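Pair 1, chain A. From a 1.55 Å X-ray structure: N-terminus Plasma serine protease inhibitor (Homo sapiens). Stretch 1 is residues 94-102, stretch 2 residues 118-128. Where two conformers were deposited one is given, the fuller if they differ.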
# COMPACT_ATOMS: atom_id res chain seq x y z
N GLY A 94 -2.79 7.87 -8.95
CA GLY A 94 -3.11 7.82 -10.37
C GLY A 94 -2.93 6.47 -11.04
O GLY A 94 -2.33 5.56 -10.48
N ASN A 95 -3.45 6.37 -12.26
CA ASN A 95 -3.40 5.14 -13.03
C ASN A 95 -3.01 5.37 -14.48
O ASN A 95 -3.29 6.44 -15.04
CB ASN A 95 -4.78 4.48 -12.97
CG ASN A 95 -5.24 4.27 -11.56
OD1 ASN A 95 -4.62 3.53 -10.81
ND2 ASN A 95 -6.33 4.95 -11.17
N ALA A 96 -2.38 4.37 -15.09
CA ALA A 96 -1.96 4.48 -16.48
C ALA A 96 -1.88 3.11 -17.13
O ALA A 96 -1.59 2.11 -16.48
CB ALA A 96 -0.60 5.17 -16.56
N LEU A 97 -2.15 3.08 -18.43
CA LEU A 97 -2.06 1.85 -19.20
C LEU A 97 -0.99 2.04 -20.26
O LEU A 97 -1.01 3.00 -21.02
CB LEU A 97 -3.39 1.54 -19.89
CG LEU A 97 -4.52 0.88 -19.09
CD1 LEU A 97 -5.80 0.92 -19.90
CD2 LEU A 97 -4.14 -0.56 -18.77
N PHE A 98 -0.02 1.13 -20.29
CA PHE A 98 1.03 1.15 -21.30
C PHE A 98 0.70 -0.04 -22.18
O PHE A 98 0.79 -1.19 -21.74
CB PHE A 98 2.41 1.01 -20.65
CG PHE A 98 2.81 2.21 -19.85
CD1 PHE A 98 2.46 2.32 -18.50
CD2 PHE A 98 3.50 3.26 -20.44
CE1 PHE A 98 2.79 3.45 -17.77
CE2 PHE A 98 3.84 4.40 -19.72
CZ PHE A 98 3.48 4.49 -18.37
N THR A 99 0.32 0.22 -23.42
CA THR A 99 -0.05 -0.85 -24.34
C THR A 99 0.75 -0.86 -25.64
O THR A 99 1.04 0.18 -26.21
CB THR A 99 -1.54 -0.77 -24.71
OG1 THR A 99 -1.80 0.49 -25.35
CG2 THR A 99 -2.40 -0.87 -23.45
N ASP A 100 1.08 -2.07 -26.09
CA ASP A 100 1.83 -2.24 -27.32
C ASP A 100 0.84 -2.01 -28.47
O ASP A 100 -0.35 -2.25 -28.31
CB ASP A 100 2.39 -3.67 -27.39
CG ASP A 100 3.49 -3.81 -28.43
OD1 ASP A 100 4.62 -3.34 -28.17
OD2 ASP A 100 3.23 -4.40 -29.49
N LEU A 101 1.33 -1.56 -29.62
CA LEU A 101 0.46 -1.29 -30.76
C LEU A 101 -0.17 -2.55 -31.35
O LEU A 101 -1.21 -2.48 -32.00
CB LEU A 101 1.24 -0.56 -31.86
N VAL A 102 0.46 -3.70 -31.12
CA VAL A 102 -0.06 -4.96 -31.64
C VAL A 102 -1.31 -5.36 -30.87
O VAL A 102 -2.22 -5.99 -31.42
CB VAL A 102 0.98 -6.10 -31.52
CG1 VAL A 102 1.27 -6.40 -30.06
CG2 VAL A 102 0.47 -7.34 -32.23
N LEU A 118 -9.59 7.47 -14.31
CA LEU A 118 -8.83 8.58 -14.88
C LEU A 118 -7.49 8.10 -15.40
O LEU A 118 -6.48 8.80 -15.28
CB LEU A 118 -8.60 9.66 -13.81
CG LEU A 118 -9.84 10.10 -13.04
CD1 LEU A 118 -9.47 11.18 -12.03
CD2 LEU A 118 -10.90 10.60 -14.01
N ALA A 119 -7.48 6.91 -16.00
CA ALA A 119 -6.25 6.32 -16.50
C ALA A 119 -5.66 6.99 -17.72
O ALA A 119 -6.37 7.39 -18.64
CB ALA A 119 -6.47 4.84 -16.78
N ASP A 120 -4.33 7.12 -17.70
CA ASP A 120 -3.58 7.70 -18.80
C ASP A 120 -3.32 6.51 -19.73
O ASP A 120 -3.17 5.38 -19.26
CB ASP A 120 -2.24 8.25 -18.30
CG ASP A 120 -2.40 9.42 -17.33
OD1 ASP A 120 -1.40 9.79 -16.68
OD2 ASP A 120 -3.52 9.96 -17.21
N THR A 121 -3.30 6.76 -21.03
CA THR A 121 -3.05 5.71 -22.01
C THR A 121 -1.85 6.06 -22.87
O THR A 121 -1.85 7.08 -23.57
CB THR A 121 -4.28 5.49 -22.91
OG1 THR A 121 -5.30 4.80 -22.17
CG2 THR A 121 -3.92 4.68 -24.15
N PHE A 122 -0.81 5.23 -22.82
CA PHE A 122 0.40 5.48 -23.58
C PHE A 122 0.85 4.30 -24.43
O PHE A 122 0.83 3.15 -23.99
CB PHE A 122 1.54 5.86 -22.63
CG PHE A 122 1.19 6.95 -21.67
CD1 PHE A 122 0.87 8.23 -22.14
CD2 PHE A 122 1.19 6.72 -20.30
CE1 PHE A 122 0.55 9.25 -21.25
CE2 PHE A 122 0.88 7.74 -19.40
CZ PHE A 122 0.56 9.00 -19.88
N PRO A 123 1.24 4.57 -25.68
CA PRO A 123 1.70 3.51 -26.58
C PRO A 123 3.09 3.06 -26.11
O PRO A 123 3.89 3.89 -25.68
CB PRO A 123 1.75 4.20 -27.94
CG PRO A 123 0.68 5.26 -27.82
CD PRO A 123 0.94 5.80 -26.43
N THR A 124 3.36 1.77 -26.18
CA THR A 124 4.65 1.24 -25.75
C THR A 124 5.14 0.12 -26.66
O THR A 124 4.37 -0.76 -27.04
CB THR A 124 4.57 0.68 -24.31
OG1 THR A 124 4.25 1.74 -23.40
CG2 THR A 124 5.90 0.05 -23.89
N ASN A 125 6.42 0.16 -27.02
CA ASN A 125 7.00 -0.87 -27.85
C ASN A 125 7.67 -1.89 -26.94
O ASN A 125 8.85 -1.74 -26.60
CB ASN A 125 8.02 -0.28 -28.83
CG ASN A 125 8.82 -1.35 -29.53
OD1 ASN A 125 8.33 -2.45 -29.79
ND2 ASN A 125 10.07 -1.03 -29.87
N PHE A 126 6.92 -2.91 -26.54
CA PHE A 126 7.42 -3.93 -25.64
C PHE A 126 8.46 -4.87 -26.24
O PHE A 126 9.08 -5.65 -25.51
CB PHE A 126 6.26 -4.74 -25.06
CG PHE A 126 5.53 -4.02 -23.95
CD1 PHE A 126 6.15 -3.81 -22.72
CD2 PHE A 126 4.23 -3.55 -24.13
CE1 PHE A 126 5.50 -3.14 -21.69
CE2 PHE A 126 3.56 -2.88 -23.10
CZ PHE A 126 4.20 -2.67 -21.88
N ARG A 127 8.66 -4.80 -27.55
CA ARG A 127 9.68 -5.64 -28.18
C ARG A 127 11.02 -5.10 -27.73
O ARG A 127 12.02 -5.83 -27.67
CB ARG A 127 9.57 -5.56 -29.71
CG ARG A 127 8.29 -6.15 -30.27
N ASP A 128 11.04 -3.81 -27.41
CA ASP A 128 12.23 -3.13 -26.93
C ASP A 128 12.12 -3.11 -25.40
O ASP A 128 11.79 -2.09 -24.80
CB ASP A 128 12.26 -1.70 -27.48
CG ASP A 128 13.42 -0.88 -26.94
OD1 ASP A 128 14.27 -1.46 -26.22
OD2 ASP A 128 13.47 0.33 -27.23
O HOH W 1 -4.81 8.85 -13.01

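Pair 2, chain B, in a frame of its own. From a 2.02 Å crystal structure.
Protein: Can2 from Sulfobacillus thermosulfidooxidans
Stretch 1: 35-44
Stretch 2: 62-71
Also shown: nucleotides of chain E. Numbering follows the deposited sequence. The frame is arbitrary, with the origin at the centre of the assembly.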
# COMPACT_ATOMS: atom_id res chain seq x y z
N GLN B 35 -16.74 -5.97 30.44
CA GLN B 35 -18.13 -5.59 30.84
C GLN B 35 -18.54 -4.35 30.06
O GLN B 35 -19.69 -4.27 29.61
CB GLN B 35 -18.17 -5.40 32.34
CG GLN B 35 -17.72 -6.66 33.06
CD GLN B 35 -17.92 -6.51 34.55
OE1 GLN B 35 -16.96 -6.60 35.31
NE2 GLN B 35 -19.15 -6.24 34.93
N ARG B 36 -17.59 -3.43 29.88
CA ARG B 36 -17.78 -2.11 29.25
C ARG B 36 -16.56 -1.79 28.38
O ARG B 36 -15.43 -2.04 28.84
CB ARG B 36 -17.93 -1.05 30.33
CG ARG B 36 -18.53 0.26 29.87
CD ARG B 36 -18.86 1.24 30.98
NE ARG B 36 -18.28 0.80 32.24
CZ ARG B 36 -18.92 0.16 33.22
NH1 ARG B 36 -20.19 -0.14 33.12
NH2 ARG B 36 -18.23 -0.21 34.28
N VAL B 37 -16.78 -1.26 27.19
CA VAL B 37 -15.72 -0.68 26.32
C VAL B 37 -15.99 0.82 26.15
O VAL B 37 -17.13 1.17 25.80
CB VAL B 37 -15.68 -1.40 24.97
CG1 VAL B 37 -14.68 -0.75 24.01
CG2 VAL B 37 -15.42 -2.88 25.13
N ILE B 38 -15.01 1.67 26.45
CA ILE B 38 -15.01 3.12 26.12
C ILE B 38 -14.15 3.30 24.86
O ILE B 38 -12.93 3.05 24.94
CB ILE B 38 -14.54 3.98 27.30
CG1 ILE B 38 -15.50 3.82 28.49
CG2 ILE B 38 -14.45 5.46 26.93
CD1 ILE B 38 -14.98 4.38 29.75
N LEU B 39 -14.78 3.71 23.76
CA LEU B 39 -14.10 3.99 22.46
C LEU B 39 -13.83 5.50 22.36
O LEU B 39 -14.78 6.30 22.36
CB LEU B 39 -14.99 3.52 21.30
CG LEU B 39 -15.44 2.06 21.33
CD1 LEU B 39 -16.38 1.77 20.17
CD2 LEU B 39 -14.25 1.12 21.30
N LEU B 40 -12.56 5.88 22.34
CA LEU B 40 -12.12 7.26 22.05
C LEU B 40 -11.96 7.41 20.54
O LEU B 40 -10.94 6.90 20.02
CB LEU B 40 -10.82 7.53 22.79
CG LEU B 40 -10.93 8.06 24.22
CD1 LEU B 40 -12.02 7.37 25.00
CD2 LEU B 40 -9.61 7.93 24.94
N TYR B 41 -12.92 8.03 19.86
CA TYR B 41 -12.88 8.26 18.39
C TYR B 41 -12.57 9.74 18.14
O TYR B 41 -12.62 10.53 19.07
CB TYR B 41 -14.16 7.80 17.71
CG TYR B 41 -15.36 8.67 17.97
CD1 TYR B 41 -16.18 8.45 19.07
CD2 TYR B 41 -15.69 9.70 17.10
CE1 TYR B 41 -17.28 9.26 19.32
CE2 TYR B 41 -16.78 10.52 17.34
CZ TYR B 41 -17.58 10.30 18.45
OH TYR B 41 -18.65 11.11 18.68
N THR B 42 -12.24 10.09 16.90
CA THR B 42 -11.85 11.47 16.53
C THR B 42 -12.83 11.99 15.49
O THR B 42 -13.56 11.21 14.88
CB THR B 42 -10.41 11.48 16.03
OG1 THR B 42 -10.40 10.65 14.89
CG2 THR B 42 -9.43 10.98 17.07
N PRO B 43 -12.89 13.33 15.31
CA PRO B 43 -13.76 13.95 14.31
C PRO B 43 -13.57 13.38 12.90
O PRO B 43 -12.45 13.08 12.51
CB PRO B 43 -13.35 15.44 14.33
CG PRO B 43 -12.77 15.65 15.70
CD PRO B 43 -12.10 14.33 16.05
N ASN B 44 -14.70 13.20 12.20
CA ASN B 44 -14.81 12.68 10.81
C ASN B 44 -14.48 11.19 10.76
O ASN B 44 -14.34 10.69 9.65
CB ASN B 44 -13.90 13.42 9.83
CG ASN B 44 -13.99 14.91 9.99
OD1 ASN B 44 -12.99 15.56 10.29
ND2 ASN B 44 -15.19 15.46 9.86
N GLU B 62 -21.37 -3.57 26.65
CA GLU B 62 -21.77 -2.15 26.75
C GLU B 62 -20.68 -1.31 26.06
O GLU B 62 -19.53 -1.41 26.50
CB GLU B 62 -21.96 -1.73 28.21
CG GLU B 62 -22.29 -0.26 28.39
CD GLU B 62 -22.42 0.23 29.82
OE1 GLU B 62 -22.20 -0.59 30.75
OE2 GLU B 62 -22.73 1.44 30.01
N ILE B 63 -21.04 -0.50 25.05
CA ILE B 63 -20.10 0.39 24.31
C ILE B 63 -20.47 1.85 24.58
O ILE B 63 -21.60 2.24 24.26
CB ILE B 63 -20.07 0.07 22.80
CG1 ILE B 63 -19.54 -1.35 22.54
CG2 ILE B 63 -19.27 1.13 22.05
CD1 ILE B 63 -19.83 -1.89 21.15
N ILE B 64 -19.55 2.60 25.19
CA ILE B 64 -19.60 4.08 25.37
C ILE B 64 -18.66 4.71 24.33
O ILE B 64 -17.49 4.26 24.24
CB ILE B 64 -19.20 4.47 26.81
CG1 ILE B 64 -19.99 3.70 27.87
CG2 ILE B 64 -19.32 5.97 27.02
CD1 ILE B 64 -21.48 3.70 27.64
N GLU B 65 -19.12 5.73 23.58
CA GLU B 65 -18.29 6.48 22.59
C GLU B 65 -17.92 7.83 23.21
O GLU B 65 -18.80 8.44 23.86
CB GLU B 65 -19.01 6.72 21.26
CG GLU B 65 -20.00 5.65 20.84
CD GLU B 65 -20.94 6.07 19.70
N LYS B 66 -16.67 8.29 23.05
CA LYS B 66 -16.21 9.63 23.52
C LYS B 66 -15.30 10.25 22.46
O LYS B 66 -14.40 9.55 21.95
CB LYS B 66 -15.49 9.52 24.86
CG LYS B 66 -16.42 9.41 26.05
CD LYS B 66 -15.73 9.09 27.34
CE LYS B 66 -16.68 8.62 28.43
NZ LYS B 66 -17.87 9.51 28.59
N GLN B 67 -15.53 11.51 22.11
CA GLN B 67 -14.78 12.23 21.05
C GLN B 67 -13.53 12.84 21.69
O GLN B 67 -13.62 13.30 22.83
CB GLN B 67 -15.65 13.27 20.36
CG GLN B 67 -15.11 13.63 18.98
CD GLN B 67 -15.81 14.73 18.22
OE1 GLN B 67 -15.97 14.65 17.00
NE2 GLN B 67 -16.17 15.80 18.92
N VAL B 68 -12.39 12.75 21.02
CA VAL B 68 -11.15 13.47 21.40
C VAL B 68 -10.50 14.01 20.13
O VAL B 68 -10.77 13.46 19.07
CB VAL B 68 -10.17 12.59 22.20
CG1 VAL B 68 -10.79 12.02 23.46
CG2 VAL B 68 -9.60 11.47 21.35
N HIS B 69 -9.67 15.05 20.24
CA HIS B 69 -8.92 15.62 19.10
C HIS B 69 -7.63 14.82 18.95
O HIS B 69 -6.98 14.48 19.93
CB HIS B 69 -8.68 17.14 19.26
CG HIS B 69 -8.14 17.78 18.02
ND1 HIS B 69 -6.78 17.82 17.73
CD2 HIS B 69 -8.77 18.35 16.96
CE1 HIS B 69 -6.59 18.41 16.56
NE2 HIS B 69 -7.81 18.73 16.05
N PRO B 70 -7.22 14.45 17.74
CA PRO B 70 -6.00 13.67 17.58
C PRO B 70 -4.71 14.34 18.09
O PRO B 70 -3.79 13.61 18.39
CB PRO B 70 -5.96 13.41 16.06
CG PRO B 70 -6.78 14.52 15.45
CD PRO B 70 -7.88 14.74 16.46
N TYR B 71 -4.65 15.66 18.21
CA TYR B 71 -3.38 16.41 18.45
C TYR B 71 -3.50 17.39 19.60
O TYR B 71 -2.80 18.42 19.54
CB TYR B 71 -2.93 17.10 17.16
CG TYR B 71 -2.69 16.14 16.04
CD1 TYR B 71 -1.60 15.29 16.05
CD2 TYR B 71 -3.57 16.05 14.97
CE1 TYR B 71 -1.38 14.39 15.01
CE2 TYR B 71 -3.37 15.14 13.94
CZ TYR B 71 -2.27 14.30 13.97
OH TYR B 71 -2.06 13.40 12.96
P A E 4 1.93 8.81 15.09
OP1 A E 4 1.60 9.87 16.08
OP2 A E 4 2.64 7.51 15.21
O5' A E 4 0.40 8.48 14.71
C5' A E 4 0.08 7.42 13.84
C4' A E 4 -1.25 6.88 14.31
O4' A E 4 -2.21 7.97 14.38
C3' A E 4 -1.85 5.84 13.37
O3' A E 4 -2.36 4.78 14.19
C2' A E 4 -2.93 6.64 12.65
O2' A E 4 -3.95 5.85 12.06
C1' A E 4 -3.41 7.55 13.77
N9 A E 4 -4.15 8.72 13.36
C8 A E 4 -3.79 9.66 12.38
N7 A E 4 -4.68 10.62 12.26
C5 A E 4 -5.68 10.30 13.18
C6 A E 4 -6.91 10.91 13.51
N6 A E 4 -7.34 12.02 12.93
N1 A E 4 -7.70 10.32 14.46
C2 A E 4 -7.26 9.18 15.02
N3 A E 4 -6.11 8.52 14.79
C4 A E 4 -5.37 9.13 13.85

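Both pairs set two parallel strands side by side with the same stagger and nearly the same twist: the strand axes approach to 4.6 Å at 24° in pair 1 and to 4.7 Å at 23° in pair 2, and N, CA and C of 14 central residues superpose with an RMSD of 0.5 Å. Leu A97 falls on Leu B39 and Thr A121 on Glu B65, and the register follows from there. The ladder is the same from Asn A95 O and Val B37 O onward; before it, Val B37 N donates to Glu B62 O (2.8 Å), where water 1 bridges Asn A95 N (2.9 Å to the water O) and Leu A118 O (2.8 Å to the water O). In both, alternate residues of the first strand bond to the second through their N and O, as parallel geometry demands. Leu A97 N donates to Asp A120 O (2.6 Å) and Leu A97 O accepts from Phe A122 N (2.9 Å); the matching bonds run from Leu B39 N to Ile B64 O (2.8 Å) and from Lys B66 N to Leu B39 O (2.8 Å). Two rungs further on, Thr A124 N to Thr A99 O (2.8 Å) corresponds to Val B68 N to Tyr B41 O (3.0 Å).

The side chains fill this frame differently. On the face carrying Ala A96, Phe A98, Asp A120 and Phe A122, pair 1 relies on aromatic bulk. Phe A98 CE2 lies 3.6 Å from Phe A122 CD2, with the rings oblique, centroids 5.4 Å apart and planes at 43°; the small Ala A96 still meets the second ring, its CB 4.1 Å from Phe A122 CE2. Pair 2 replaces these four with Ile B38, Leu B40, Ile B64 and Lys B66. Here branched aliphatics meet, Ile B38 CG1 to Ile B64 CB at 4.1 Å, and the methylenes of the lysine take the place of the Phe A122 ring: Ile B38 CG2 is 3.9 Å from Lys B66 CD, while the end of the lysine leads away.

On the other face, Thr A99 and Pro A123 are compact and leave little side-chain contact. At the same positions Tyr B41 and Gln B67 reach across: Gln B67 CB sits over one face of the tyrosine ring, and Tyr B41 CE1 comes within 3.6 Å of Glu B65 CB. Leu B39 CD1 also packs at 3.5 Å against Ile B63 CG2, where pair 1 has only Ala A119 at the isoleucine's position.

The ends diverge further. Gly A94 has no side chain, whereas the matching Arg B36 uses NH1 to form a salt bridge with Glu B62 OE1 (3.1 Å). Toward the C-terminal end of stretch 1, Asp A100 matches Thr B42. The aspartate turns back to the second stretch, where its OD1 accepts a hydrogen bond from Phe A126 N (2.9 Å) and its CB lies 3.7 Å from Phe A126 CD2, at the ring edge. Thr B42 instead sends OG1 to the bound nucleotide, donating to N1 of A4 of chain E (2.8 Å), while its CG2 packs 4.1 Å from Pro B70 CD.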